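Local atomic coordinates of glutaredoxin-like protein NrdH (Escherichia coli, PDB entry 1H75), a protein that probably carries electrons, as a small glutaredoxin-like redox protein, to the NrdEF ribonucleotide reductase system. Residues 18-23 with 67-72. Numbering follows the deposited sequence.
Sequences KRAMEN and DMINRL
Where A20 and M21 meet I69 and L72, neither segment contributes a flat group; the guanidinium of R19 lies off this seam. N23 OD1 sits 3.6 Å above one face of that guanidinium, displaced toward the rim, while E22 CB comes up in plane at the edge. R19 NH2 also forms a salt bridge to E22 OE2 at 2.6 Å, within one turn of the same helix.

The seam itself is purely apolar. I69 works with both branches: CD1 reaches A20 CB at 3.8 Å, and CG2, held anti to the backbone N, faces M21 CG at a looser 4.2 Å. M21 runs extended beyond CG (chi2 -154°, chi3 -175°), which carries its methyl CE past I69 to L72 CD1, 3.8 Å away.

At the margin R24 gives a polar tie, its NE bonded to N70 OD1 and its NH1 to A20 O. On the sheet side M21 packs on I3 and I5 of strand 3-7 and V54 of strand 53-56, L72 on I3 and A56, and both I69 and L72 on W61 of strand 59-62; F28 and F26, from loops, touch M21 and L72 respectively. Helix 12-23, at whose start lies the C11/C14 pair, by similarity the redox-active disulfide, and the short helix 66-69 thus pack together on the central sheet of this thioredoxin fold.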
loop_
_atom_site.group_PDB
_atom_site.type_symbol
_atom_site.label_atom_id
_atom_site.label_comp_id
_atom_site.label_asym_id
_atom_site.label_seq_id
_atom_site.Cartn_x
_atom_site.Cartn_y
_atom_site.Cartn_z
ATOM N N LYS A 18 -2.398 -2.140 -6.640
ATOM C CA LYS A 18 -1.873 -3.484 -6.854
ATOM C C LYS A 18 -1.501 -3.659 -8.328
ATOM O O LYS A 18 -0.406 -4.116 -8.661
ATOM C CB LYS A 18 -2.923 -4.527 -6.442
ATOM C CG LYS A 18 -2.602 -5.963 -6.834
ATOM C CD LYS A 18 -3.711 -6.907 -6.358
ATOM C CE LYS A 18 -3.539 -8.318 -6.908
ATOM N NZ LYS A 18 -4.596 -9.233 -6.386
ATOM N N ARG A 19 -2.427 -3.292 -9.198
ATOM C CA ARG A 19 -2.224 -3.384 -10.639
ATOM C C ARG A 19 -1.016 -2.552 -11.082
ATOM O O ARG A 19 -0.229 -2.985 -11.925
ATOM C CB ARG A 19 -3.476 -2.889 -11.371
ATOM C CG ARG A 19 -3.359 -2.863 -12.895
ATOM C CD ARG A 19 -3.554 -4.243 -13.514
ATOM N NE ARG A 19 -2.532 -5.196 -13.096
ATOM C CZ ARG A 19 -2.406 -6.423 -13.597
ATOM N NH1 ARG A 19 -3.245 -6.842 -14.542
ATOM N NH2 ARG A 19 -1.459 -7.237 -13.147
ATOM N N ALA A 20 -0.881 -1.355 -10.522
ATOM C CA ALA A 20 0.230 -0.472 -10.879
ATOM C C ALA A 20 1.556 -1.106 -10.483
ATOM O O ALA A 20 2.552 -1.028 -11.230
ATOM C CB ALA A 20 0.070 0.879 -10.193
ATOM N N MET A 21 1.585 -1.722 -9.307
ATOM C CA MET A 21 2.819 -2.365 -8.864
ATOM C C MET A 21 3.139 -3.580 -9.744
ATOM O O MET A 21 4.297 -3.815 -10.098
ATOM C CB MET A 21 2.693 -2.763 -7.404
ATOM C CG MET A 21 2.585 -1.530 -6.521
ATOM S SD MET A 21 3.183 -1.861 -4.868
ATOM C CE MET A 21 2.783 -0.298 -4.021
ATOM N N GLU A 22 2.115 -4.348 -10.097
ATOM C CA GLU A 22 2.324 -5.511 -10.943
ATOM C C GLU A 22 2.801 -5.081 -12.327
ATOM O O GLU A 22 3.636 -5.755 -12.943
ATOM C CB GLU A 22 1.023 -6.326 -11.045
ATOM C CG GLU A 22 0.616 -6.924 -9.685
ATOM C CD GLU A 22 -0.769 -7.560 -9.674
ATOM O OE1 GLU A 22 -1.015 -8.378 -8.762
ATOM O OE2 GLU A 22 -1.610 -7.245 -10.542
ATOM N N ASN A 23 2.287 -3.950 -12.807
ATOM C CA ASN A 23 2.663 -3.452 -14.118
ATOM C C ASN A 23 4.148 -3.080 -14.157
ATOM O O ASN A 23 4.756 -3.075 -15.226
ATOM C CB ASN A 23 1.831 -2.227 -14.509
ATOM C CG ASN A 23 0.418 -2.581 -14.932
ATOM O OD1 ASN A 23 0.098 -3.752 -15.128
ATOM N ND2 ASN A 23 -0.429 -1.565 -15.088
ATOM N N ASP A 67 2.447 8.562 -8.489
ATOM C CA ASP A 67 3.716 9.256 -8.313
ATOM C C ASP A 67 4.577 8.686 -7.202
ATOM O O ASP A 67 5.818 8.727 -7.272
ATOM C CB ASP A 67 3.486 10.747 -8.076
ATOM C CG ASP A 67 2.607 11.035 -6.875
ATOM O OD1 ASP A 67 2.924 12.009 -6.164
ATOM O OD2 ASP A 67 1.588 10.338 -6.651
ATOM N N MET A 68 3.934 8.187 -6.148
ATOM C CA MET A 68 4.696 7.592 -5.056
ATOM C C MET A 68 5.117 6.159 -5.419
ATOM O O MET A 68 6.186 5.697 -5.020
ATOM C CB MET A 68 3.859 7.556 -3.762
ATOM C CG MET A 68 3.592 8.950 -3.148
ATOM S SD MET A 68 5.076 9.884 -2.744
ATOM C CE MET A 68 5.508 9.095 -1.203
ATOM N N ILE A 69 4.269 5.474 -6.181
ATOM C CA ILE A 69 4.570 4.113 -6.601
ATOM C C ILE A 69 5.826 4.149 -7.450
ATOM O O ILE A 69 6.660 3.255 -7.368
ATOM C CB ILE A 69 3.393 3.502 -7.396
ATOM C CG1 ILE A 69 2.212 3.278 -6.444
ATOM C CG2 ILE A 69 3.817 2.175 -8.022
ATOM C CD1 ILE A 69 0.888 2.936 -7.129
ATOM N N ASN A 70 5.964 5.206 -8.243
ATOM C CA ASN A 70 7.131 5.350 -9.089
ATOM C C ASN A 70 8.403 5.541 -8.289
ATOM O O ASN A 70 9.494 5.346 -8.821
ATOM C CB ASN A 70 6.938 6.493 -10.088
ATOM C CG ASN A 70 6.107 6.074 -11.272
ATOM O OD1 ASN A 70 5.945 4.875 -11.535
ATOM N ND2 ASN A 70 5.579 7.045 -12.002
ATOM N N ARG A 71 8.276 5.903 -7.010
ATOM C CA ARG A 71 9.473 6.054 -6.184
ATOM C C ARG A 71 10.002 4.704 -5.693
ATOM O O ARG A 71 11.038 4.651 -5.036
ATOM C CB ARG A 71 9.196 6.981 -4.997
ATOM C CG ARG A 71 8.910 8.409 -5.452
ATOM C CD ARG A 71 8.843 9.374 -4.278
ATOM N NE ARG A 71 10.073 9.308 -3.497
ATOM C CZ ARG A 71 10.240 9.862 -2.302
ATOM N NH1 ARG A 71 9.253 10.534 -1.733
ATOM N NH2 ARG A 71 11.403 9.720 -1.670
ATOM N N LEU A 72 9.295 3.628 -6.026
ATOM C CA LEU A 72 9.693 2.280 -5.626
ATOM C C LEU A 72 10.562 1.541 -6.660
ATOM O O LEU A 72 10.922 0.385 -6.438
ATOM C CB LEU A 72 8.445 1.431 -5.344
ATOM C CG LEU A 72 7.510 2.025 -4.280
ATOM C CD1 LEU A 72 6.339 1.077 -4.060
ATOM C CD2 LEU A 72 8.273 2.266 -2.982
#